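Local coordinates for FERM, ARHGEF and pleckstrin domain-containing protein 2 (Mus musculus, PDB 6D2K) that acts as a guanine nucleotide exchange factor that activates RAC1 and takes part in semaphorin responses and actin remodelling, represented here by its FERM domain, at residues Leu126-Leu131 with Gln182-Ala187; Gln133-Tyr139 with His168-Gln174; Asp144-Leu148 with Leu161-Leu165. All coordinates share one frame; numbering follows the deposited sequence.

Contact 1: residues Leu126-Leu131 with Gln182-Ala187; sequences LLISHL and QVLEIA
Leu-127 pushes its CD2 methyl against the neighbouring helix, 3.6 Å from Ile-186 CG2, while the carbonyl oxygen and CG1 of Val-183 lie a little farther off. Leu-127 and Ile-186 run past one another head to tail, so the contact runs along their flanks. Around buried Leu-127 the packing is close: Val-183 CG2 sits 3.7 Å from His-130 CB, and the Leu-131 side chain crosses that of Val-183 at about a right angle, with CD2 as the nearest atom. The short helical segments run almost antiparallel, at 164°, with axes 9.4 Å apart at closest approach. Such spacing lets the branched side chains fill the interface, in line with the 387 Å² buried.

Toward the partly exposed side the partners are Leu-126, Gln-182 and Ile-186. Leu-126 extends with CG anti to the backbone N (chi1 -179°), which brings its CD2 to 3.6 Å from Ile-186 CD1. Gln-182 lays its CB over the centre of the His-130 ring, 3.6 Å from the centroid and only 7° off the normal, a CH-pi contact. Replacing His-130 with an alanine would probably strip Gln-182 CB of the ring face it covers and open a gap beside Ile-186 CD1.

The ring also stacks on that of His-171, which places it between two parts of the FERM central domain, a helical bundle in this family. Most of these contacts are methyl packing or CH-pi, and the chemistry therefore implies that much of the hold between helix 121-136 and helix 176-187 comes from shape and burial.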
loop_
_atom_site.group_PDB
_atom_site.type_symbol
_atom_site.label_atom_id
_atom_site.label_comp_id
_atom_site.label_asym_id
_atom_site.label_seq_id
_atom_site.Cartn_x
_atom_site.Cartn_y
_atom_site.Cartn_z
ATOM N N LEU A 126 -10.920 -6.469 -16.304
ATOM C CA LEU A 126 -9.772 -7.213 -16.811
ATOM C C LEU A 126 -8.840 -7.655 -15.678
ATOM O O LEU A 126 -8.394 -8.802 -15.643
ATOM C CB LEU A 126 -9.020 -6.377 -17.850
ATOM C CG LEU A 126 -7.799 -7.031 -18.489
ATOM C CD1 LEU A 126 -8.210 -8.326 -19.223
ATOM C CD2 LEU A 126 -7.111 -6.036 -19.428
ATOM N N LEU A 127 -8.521 -6.752 -14.759
ATOM C CA LEU A 127 -7.723 -7.120 -13.589
ATOM C C LEU A 127 -8.347 -8.291 -12.838
ATOM O O LEU A 127 -7.656 -9.262 -12.504
ATOM C CB LEU A 127 -7.587 -5.924 -12.627
ATOM C CG LEU A 127 -6.532 -4.901 -13.013
ATOM C CD1 LEU A 127 -6.703 -3.630 -12.172
ATOM C CD2 LEU A 127 -5.140 -5.476 -12.819
ATOM N N ILE A 128 -9.636 -8.187 -12.533
ATOM C CA ILE A 128 -10.314 -9.241 -11.791
ATOM C C ILE A 128 -10.283 -10.549 -12.574
ATOM O O ILE A 128 -10.093 -11.605 -11.986
ATOM C CB ILE A 128 -11.756 -8.857 -11.441
ATOM C CG1 ILE A 128 -11.751 -7.610 -10.558
ATOM C CG2 ILE A 128 -12.470 -10.009 -10.725
ATOM C CD1 ILE A 128 -13.129 -6.995 -10.364
ATOM N N SER A 129 -10.420 -10.476 -13.895
ATOM C CA SER A 129 -10.412 -11.705 -14.697
ATOM C C SER A 129 -9.080 -12.458 -14.585
ATOM O O SER A 129 -9.048 -13.698 -14.597
ATOM C CB SER A 129 -10.779 -11.426 -16.163
ATOM O OG SER A 129 -9.725 -10.786 -16.862
ATOM N N HIS A 130 -7.982 -11.718 -14.494
ATOM C CA HIS A 130 -6.673 -12.342 -14.289
ATOM C C HIS A 130 -6.531 -12.883 -12.875
ATOM O O HIS A 130 -5.944 -13.958 -12.671
ATOM C CB HIS A 130 -5.534 -11.380 -14.625
ATOM C CG HIS A 130 -5.288 -11.253 -16.097
ATOM N ND1 HIS A 130 -5.507 -10.091 -16.804
ATOM C CD2 HIS A 130 -4.882 -12.175 -17.001
ATOM C CE1 HIS A 130 -5.217 -10.296 -18.081
ATOM N NE2 HIS A 130 -4.838 -11.553 -18.221
ATOM N N LEU A 131 -7.090 -12.163 -11.905
ATOM C CA LEU A 131 -7.088 -12.661 -10.530
ATOM C C LEU A 131 -7.868 -13.973 -10.427
ATOM O O LEU A 131 -7.434 -14.902 -9.737
ATOM C CB LEU A 131 -7.651 -11.611 -9.561
ATOM C CG LEU A 131 -6.773 -10.379 -9.339
ATOM C CD1 LEU A 131 -7.558 -9.262 -8.637
ATOM C CD2 LEU A 131 -5.526 -10.737 -8.561
ATOM N N GLN A 182 0.377 -10.505 -15.377
ATOM C CA GLN A 182 -0.542 -9.640 -16.105
ATOM C C GLN A 182 -1.191 -8.621 -15.175
ATOM O O GLN A 182 -1.410 -7.487 -15.563
ATOM C CB GLN A 182 -1.611 -10.464 -16.806
ATOM C CG GLN A 182 -1.031 -11.424 -17.811
ATOM C CD GLN A 182 -1.226 -10.946 -19.210
ATOM O OE1 GLN A 182 -1.874 -11.618 -20.022
ATOM N NE2 GLN A 182 -0.693 -9.766 -19.509
ATOM N N VAL A 183 -1.527 -9.032 -13.959
ATOM C CA VAL A 183 -2.096 -8.090 -12.989
ATOM C C VAL A 183 -1.108 -6.941 -12.745
ATOM O O VAL A 183 -1.497 -5.758 -12.761
ATOM C CB VAL A 183 -2.488 -8.797 -11.670
ATOM C CG1 VAL A 183 -2.770 -7.770 -10.561
ATOM C CG2 VAL A 183 -3.698 -9.694 -11.884
ATOM N N LEU A 184 0.163 -7.294 -12.545
ATOM C CA LEU A 184 1.211 -6.309 -12.287
ATOM C C LEU A 184 1.410 -5.387 -13.491
ATOM O O LEU A 184 1.607 -4.181 -13.338
ATOM C CB LEU A 184 2.547 -6.964 -11.911
ATOM C CG LEU A 184 2.547 -8.011 -10.795
ATOM C CD1 LEU A 184 3.968 -8.340 -10.349
ATOM C CD2 LEU A 184 1.704 -7.580 -9.619
ATOM N N GLU A 185 1.359 -5.968 -14.685
ATOM C CA GLU A 185 1.571 -5.210 -15.918
ATOM C C GLU A 185 0.472 -4.182 -16.159
ATOM O O GLU A 185 0.741 -3.033 -16.569
ATOM C CB GLU A 185 1.665 -6.177 -17.100
ATOM C CG GLU A 185 3.069 -6.682 -17.316
ATOM C CD GLU A 185 4.030 -5.540 -17.619
ATOM O OE1 GLU A 185 5.085 -5.451 -16.955
ATOM O OE2 GLU A 185 3.714 -4.719 -18.509
ATOM N N ILE A 186 -0.765 -4.591 -15.911
ATOM C CA ILE A 186 -1.911 -3.700 -16.030
ATOM C C ILE A 186 -1.848 -2.625 -14.945
ATOM O O ILE A 186 -1.933 -1.433 -15.232
ATOM C CB ILE A 186 -3.237 -4.469 -15.895
ATOM C CG1 ILE A 186 -3.462 -5.364 -17.120
ATOM C CG2 ILE A 186 -4.396 -3.504 -15.731
ATOM C CD1 ILE A 186 -4.540 -6.444 -16.917
ATOM N N ALA A 187 -1.681 -3.054 -13.698
ATOM C CA ALA A 187 -1.720 -2.123 -12.566
ATOM C C ALA A 187 -0.630 -1.067 -12.584
ATOM O O ALA A 187 -0.879 0.071 -12.198
ATOM C CB ALA A 187 -1.662 -2.889 -11.267
#

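Contact 2: residues Gln133-Tyr139 with His168-Gln174; sequences QSEIGDY and HQRHTGQ
Gln-133 OE1 is approached by two donors: His-168 NE2 through a weak bond of 2.9 Å, and a water that also donates to His-168 O and accepts from Tyr-139 N. The same His-168 N-H is shared weakly with Gly-137 O, at 126° and 128°, as expected of a hydrogen divided between two acceptors. The other end of the amide donates almost straight to Gln-174 O, 3.1 Å from NE2 at 174°, in the carbonyl plane and on a lone pair. NE2 also gives a bond to Asp-138 OD1, which takes a second from Gly-173 N at 2.8 Å, above the carboxylate plane. The bend of the glutamine chain at chi2 turns its amide among these partners.

Tyr-139 packs at the outer side: Gln-169 CG lies over its ring centre, 3.3 Å from the centroid, and the tyrosine edge faces the His-168 ring in an offset edge-to-face pair.

His-168 ND1 probably bonds to Asp-144 of helix 141-150. Bonded at both ends of its amide, Gln-133 is held against rotation and ties the last turns of helix 121-136 to the type II turn His-171 to Gln-174 before helix 176-187, within the helical FERM central domain.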
loop_
_atom_site.group_PDB
_atom_site.type_symbol
_atom_site.label_atom_id
_atom_site.label_comp_id
_atom_site.label_asym_id
_atom_site.label_seq_id
_atom_site.Cartn_x
_atom_site.Cartn_y
_atom_site.Cartn_z
ATOM N N GLN A 133 -8.214 -16.121 -12.941
ATOM C CA GLN A 133 -7.399 -17.153 -13.584
ATOM C C GLN A 133 -6.332 -17.697 -12.623
ATOM O O GLN A 133 -6.102 -18.910 -12.551
ATOM C CB GLN A 133 -6.787 -16.611 -14.875
ATOM C CG GLN A 133 -6.025 -17.643 -15.725
ATOM C CD GLN A 133 -6.915 -18.755 -16.262
ATOM O OE1 GLN A 133 -8.108 -18.563 -16.480
ATOM N NE2 GLN A 133 -6.323 -19.928 -16.496
ATOM N N SER A 134 -5.722 -16.812 -11.837
ATOM C CA SER A 134 -4.703 -17.257 -10.891
ATOM C C SER A 134 -5.278 -18.129 -9.785
ATOM O O SER A 134 -4.626 -19.079 -9.356
ATOM C CB SER A 134 -3.960 -16.068 -10.256
ATOM O OG SER A 134 -4.751 -15.410 -9.281
ATOM N N GLU A 135 -6.484 -17.810 -9.316
ATOM C CA GLU A 135 -6.995 -18.447 -8.110
ATOM C C GLU A 135 -7.825 -19.687 -8.398
ATOM O O GLU A 135 -7.672 -20.709 -7.722
ATOM C CB GLU A 135 -7.797 -17.450 -7.266
ATOM C CG GLU A 135 -8.269 -18.045 -5.936
ATOM C CD GLU A 135 -8.524 -16.990 -4.881
ATOM O OE1 GLU A 135 -7.626 -16.160 -4.636
ATOM O OE2 GLU A 135 -9.617 -17.002 -4.275
ATOM N N ILE A 136 -8.713 -19.599 -9.380
ATOM C CA ILE A 136 -9.601 -20.738 -9.677
ATOM C C ILE A 136 -9.343 -21.377 -11.043
ATOM O O ILE A 136 -9.970 -22.378 -11.387
ATOM C CB ILE A 136 -11.107 -20.387 -9.548
ATOM C CG1 ILE A 136 -11.532 -19.347 -10.589
ATOM C CG2 ILE A 136 -11.435 -19.956 -8.129
ATOM C CD1 ILE A 136 -13.034 -19.046 -10.551
ATOM N N GLY A 137 -8.432 -20.807 -11.831
ATOM C CA GLY A 137 -8.078 -21.397 -13.109
ATOM C C GLY A 137 -9.009 -21.077 -14.262
ATOM O O GLY A 137 -9.690 -20.050 -14.263
ATOM N N ASP A 138 -9.034 -21.962 -15.262
ATOM C CA ASP A 138 -9.781 -21.699 -16.488
ATOM C C ASP A 138 -11.245 -21.409 -16.230
ATOM O O ASP A 138 -11.882 -22.002 -15.353
ATOM C CB ASP A 138 -9.694 -22.891 -17.451
ATOM C CG ASP A 138 -8.322 -23.069 -18.053
ATOM O OD1 ASP A 138 -7.427 -22.216 -17.871
ATOM O OD2 ASP A 138 -8.123 -24.100 -18.734
ATOM N N TYR A 139 -11.765 -20.493 -17.036
ATOM C CA TYR A 139 -13.157 -20.100 -17.016
ATOM C C TYR A 139 -14.120 -21.276 -17.064
ATOM O O TYR A 139 -13.943 -22.232 -17.833
ATOM C CB TYR A 139 -13.442 -19.202 -18.218
ATOM C CG TYR A 139 -14.905 -18.857 -18.400
ATOM C CD1 TYR A 139 -15.709 -19.591 -19.271
ATOM C CD2 TYR A 139 -15.481 -17.796 -17.711
ATOM C CE1 TYR A 139 -17.046 -19.272 -19.451
ATOM C CE2 TYR A 139 -16.820 -17.476 -17.881
ATOM C CZ TYR A 139 -17.595 -18.220 -18.752
ATOM O OH TYR A 139 -18.925 -17.903 -18.929
ATOM N N HIS A 168 -12.289 -13.312 -18.713
ATOM C CA HIS A 168 -11.727 -14.541 -18.166
ATOM C C HIS A 168 -11.668 -15.648 -19.218
ATOM O O HIS A 168 -10.717 -16.427 -19.247
ATOM C CB HIS A 168 -12.525 -15.004 -16.951
ATOM C CG HIS A 168 -11.881 -16.127 -16.197
ATOM N ND1 HIS A 168 -12.571 -16.900 -15.291
ATOM C CD2 HIS A 168 -10.616 -16.609 -16.219
ATOM C CE1 HIS A 168 -11.755 -17.801 -14.774
ATOM N NE2 HIS A 168 -10.566 -17.656 -15.329
ATOM N N GLN A 169 -12.672 -15.699 -20.090
ATOM C CA GLN A 169 -12.704 -16.712 -21.146
ATOM C C GLN A 169 -11.482 -16.628 -22.056
ATOM O O GLN A 169 -11.122 -17.611 -22.713
ATOM C CB GLN A 169 -13.978 -16.579 -21.984
ATOM C CG GLN A 169 -15.234 -16.920 -21.241
ATOM C CD GLN A 169 -16.481 -16.581 -22.032
ATOM O OE1 GLN A 169 -16.688 -17.089 -23.136
ATOM N NE2 GLN A 169 -17.326 -15.726 -21.464
ATOM N N ARG A 170 -10.840 -15.465 -22.095
ATOM C CA ARG A 170 -9.679 -15.260 -22.955
ATOM C C ARG A 170 -8.385 -15.831 -22.376
ATOM O O ARG A 170 -7.375 -15.883 -23.070
ATOM C CB ARG A 170 -9.458 -13.765 -23.222
ATOM C CG ARG A 170 -10.690 -13.022 -23.682
ATOM C CD ARG A 170 -10.384 -11.546 -23.901
ATOM N NE ARG A 170 -11.564 -10.848 -24.388
ATOM C CZ ARG A 170 -11.555 -9.605 -24.859
ATOM N NH1 ARG A 170 -10.421 -8.918 -24.909
ATOM N NH2 ARG A 170 -12.682 -9.055 -25.281
ATOM N N HIS A 171 -8.401 -16.223 -21.100
ATOM C CA HIS A 171 -7.155 -16.562 -20.412
ATOM C C HIS A 171 -6.904 -18.050 -20.304
ATOM O O HIS A 171 -6.096 -18.475 -19.481
ATOM C CB HIS A 171 -7.143 -15.987 -18.994
ATOM C CG HIS A 171 -7.461 -14.529 -18.930
ATOM N ND1 HIS A 171 -7.133 -13.645 -19.936
ATOM C CD2 HIS A 171 -8.058 -13.794 -17.958
ATOM C CE1 HIS A 171 -7.527 -12.429 -19.597
ATOM N NE2 HIS A 171 -8.087 -12.490 -18.399
ATOM N N THR A 172 -7.595 -18.819 -21.141
ATOM C CA THR A 172 -7.475 -20.270 -21.174
ATOM C C THR A 172 -6.037 -20.759 -21.049
ATOM O O THR A 172 -5.162 -20.350 -21.802
ATOM C CB THR A 172 -8.065 -20.804 -22.485
ATOM O OG1 THR A 172 -9.422 -20.366 -22.586
ATOM C CG2 THR A 172 -8.029 -22.320 -22.497
ATOM N N GLY A 173 -5.802 -21.644 -20.086
ATOM C CA GLY A 173 -4.495 -22.251 -19.913
ATOM C C GLY A 173 -3.401 -21.458 -19.219
ATOM O O GLY A 173 -2.304 -21.970 -19.002
ATOM N N GLN A 174 -3.669 -20.201 -18.875
ATOM C CA GLN A 174 -2.638 -19.394 -18.218
ATOM C C GLN A 174 -2.382 -19.808 -16.763
ATOM O O GLN A 174 -3.302 -20.119 -16.025
ATOM C CB GLN A 174 -2.955 -17.892 -18.331
ATOM C CG GLN A 174 -2.661 -17.372 -19.743
ATOM C CD GLN A 174 -3.096 -15.937 -19.968
ATOM O OE1 GLN A 174 -3.060 -15.102 -19.056
ATOM N NE2 GLN A 174 -3.487 -15.634 -21.210
HETATM O O HOH W 1 -9.839 -19.043 -18.588
#

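Contact 3: residues Asp144-Leu148 with Leu161-Leu165; sequences DREHL and LEKIL
Leu-148 and Leu-161 reach toward each other tip to tip, their CD1 methyls 3.7 Å apart, and form the apolar centre of this contact. Ile-164 CG2 and Leu-165 CD1 stand slightly farther from the same Leu-148 CD1, so one methyl is met by three side chains of the facing helix. Leu-165 then spreads its two branches: CD1 packs at 3.5 Å on Asp-144 CB, and CD2 lies over one face of the Arg-145 guanidinium, 3.5 Å from NH2 and offset toward the rim. Leu-161 CD1 comes over a guanidinium face too, more loosely.

At the polar edge Arg-145, extended from CG to NE, directs NH2 at Glu-162 OE1 in a salt bridge of 3.1 Å with an N-H...O angle of 154°. The oxygen is only 1° out of the guanidinium plane, and it is met on the syn side but from well out of the plane of a carboxylate whose chain is bent at chi2. A water bridges NH1 to the same oxygen, and NE pairs with Glu-141, so the cation has partners from both helices.

The segments cross at 126° with axes 11.5 Å apart, spanned by leucines meeting at their ends and by the arginine-glutamate pair. Asp-144 and His-147 touch helix 121-136 through Ile-136. Helix 141-150 thus bridges helices 161-168 and 121-136 within the FERM central domain.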
loop_
_atom_site.group_PDB
_atom_site.type_symbol
_atom_site.label_atom_id
_atom_site.label_comp_id
_atom_site.label_asym_id
_atom_site.label_seq_id
_atom_site.Cartn_x
_atom_site.Cartn_y
_atom_site.Cartn_z
ATOM N N ASP A 144 -17.146 -19.640 -11.969
ATOM C CA ASP A 144 -16.900 -18.198 -11.823
ATOM C C ASP A 144 -17.994 -17.520 -11.002
ATOM O O ASP A 144 -17.704 -16.760 -10.088
ATOM C CB ASP A 144 -16.796 -17.509 -13.189
ATOM C CG ASP A 144 -15.421 -17.659 -13.834
ATOM O OD1 ASP A 144 -14.792 -18.733 -13.708
ATOM O OD2 ASP A 144 -14.979 -16.708 -14.512
ATOM N N ARG A 145 -19.253 -17.782 -11.350
ATOM C CA ARG A 145 -20.370 -17.145 -10.657
ATOM C C ARG A 145 -20.441 -17.537 -9.187
ATOM O O ARG A 145 -20.691 -16.697 -8.329
ATOM C CB ARG A 145 -21.696 -17.440 -11.364
ATOM C CG ARG A 145 -21.771 -16.834 -12.759
ATOM C CD ARG A 145 -23.179 -16.873 -13.328
ATOM N NE ARG A 145 -23.250 -16.178 -14.610
ATOM C CZ ARG A 145 -23.525 -14.885 -14.749
ATOM N NH1 ARG A 145 -23.763 -14.135 -13.682
ATOM N NH2 ARG A 145 -23.568 -14.345 -15.961
ATOM N N GLU A 146 -20.229 -18.812 -8.880
ATOM C CA GLU A 146 -20.223 -19.219 -7.486
ATOM C C GLU A 146 -19.060 -18.583 -6.728
ATOM O O GLU A 146 -19.216 -18.142 -5.591
ATOM C CB GLU A 146 -20.223 -20.749 -7.342
ATOM C CG GLU A 146 -21.544 -21.389 -7.740
ATOM C CD GLU A 146 -21.583 -22.901 -7.502
ATOM O OE1 GLU A 146 -20.623 -23.458 -6.929
ATOM O OE2 GLU A 146 -22.583 -23.538 -7.887
ATOM N N HIS A 147 -17.897 -18.506 -7.365
ATOM C CA HIS A 147 -16.741 -17.922 -6.699
ATOM C C HIS A 147 -16.964 -16.436 -6.421
ATOM O O HIS A 147 -16.651 -15.952 -5.345
ATOM C CB HIS A 147 -15.487 -18.104 -7.541
ATOM C CG HIS A 147 -14.267 -17.492 -6.934
ATOM N ND1 HIS A 147 -13.476 -18.151 -6.019
ATOM C CD2 HIS A 147 -13.699 -16.274 -7.115
ATOM C CE1 HIS A 147 -12.470 -17.369 -5.664
ATOM N NE2 HIS A 147 -12.585 -16.225 -6.315
ATOM N N LEU A 148 -17.533 -15.739 -7.395
ATOM C CA LEU A 148 -17.792 -14.302 -7.268
ATOM C C LEU A 148 -18.923 -13.997 -6.296
ATOM O O LEU A 148 -19.049 -12.868 -5.823
ATOM C CB LEU A 148 -18.080 -13.708 -8.643
ATOM C CG LEU A 148 -16.806 -13.574 -9.484
ATOM C CD1 LEU A 148 -17.125 -13.328 -10.940
ATOM C CD2 LEU A 148 -15.922 -12.468 -8.916
ATOM N N LEU A 161 -20.091 -8.138 -13.761
ATOM C CA LEU A 161 -19.999 -9.589 -13.903
ATOM C C LEU A 161 -19.813 -10.036 -15.352
ATOM O O LEU A 161 -18.929 -10.834 -15.647
ATOM C CB LEU A 161 -21.212 -10.286 -13.279
ATOM C CG LEU A 161 -20.840 -11.421 -12.329
ATOM C CD1 LEU A 161 -20.084 -12.500 -13.074
ATOM C CD2 LEU A 161 -20.003 -10.879 -11.187
ATOM N N GLU A 162 -20.633 -9.525 -16.262
ATOM C CA GLU A 162 -20.532 -9.938 -17.659
ATOM C C GLU A 162 -19.158 -9.637 -18.253
ATOM O O GLU A 162 -18.571 -10.475 -18.925
ATOM C CB GLU A 162 -21.636 -9.300 -18.507
ATOM C CG GLU A 162 -23.040 -9.627 -18.027
ATOM C CD GLU A 162 -23.332 -11.119 -18.024
ATOM O OE1 GLU A 162 -24.176 -11.556 -17.208
ATOM O OE2 GLU A 162 -22.721 -11.857 -18.829
ATOM N N LYS A 163 -18.635 -8.442 -18.003
ATOM C CA LYS A 163 -17.312 -8.102 -18.518
ATOM C C LYS A 163 -16.240 -9.015 -17.926
ATOM O O LYS A 163 -15.325 -9.442 -18.627
ATOM C CB LYS A 163 -16.956 -6.650 -18.205
ATOM C CG LYS A 163 -17.780 -5.611 -18.944
ATOM C CD LYS A 163 -17.420 -4.209 -18.468
ATOM C CE LYS A 163 -18.347 -3.157 -19.064
ATOM N NZ LYS A 163 -18.173 -3.046 -20.540
ATOM N N ILE A 164 -16.352 -9.300 -16.634
ATOM C CA ILE A 164 -15.359 -10.132 -15.949
ATOM C C ILE A 164 -15.294 -11.536 -16.575
ATOM O O ILE A 164 -14.215 -12.044 -16.861
ATOM C CB ILE A 164 -15.670 -10.258 -14.444
ATOM C CG1 ILE A 164 -15.470 -8.908 -13.746
ATOM C CG2 ILE A 164 -14.770 -11.321 -13.827
ATOM C CD1 ILE A 164 -16.059 -8.842 -12.343
ATOM N N LEU A 165 -16.466 -12.136 -16.775
ATOM C CA LEU A 165 -16.603 -13.459 -17.376
ATOM C C LEU A 165 -16.074 -13.474 -18.802
ATOM O O LEU A 165 -15.369 -14.396 -19.217
ATOM C CB LEU A 165 -18.077 -13.871 -17.395
ATOM C CG LEU A 165 -18.675 -14.698 -16.253
ATOM C CD1 LEU A 165 -17.835 -14.646 -14.984
ATOM C CD2 LEU A 165 -20.115 -14.258 -15.989
HETATM O O HOH W 2 -24.909 -11.300 -14.477
#

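How the contacts relate
All three contacts belong to the helical FERM central domain, with contacts 2 and 3 nested along the chain inside the loop that contact 1 closes. Contact 1 is the most buried and relies on apolar packing; contact 2, partly buried, is a polar network beside the last turns of helix 121-136; contact 3 combines a leucine centre with a salt bridge at its rim. Contacts 1 and 2 share helix 121-136 and meet where Ser-129 probably hydrogen-bonds His-171. Contacts 2 and 3 join through the likewise probable bond between His-168 and Asp-144. Contacts 1 and 3 meet by packing, Ser-129 and Ile-128 against Ile-164.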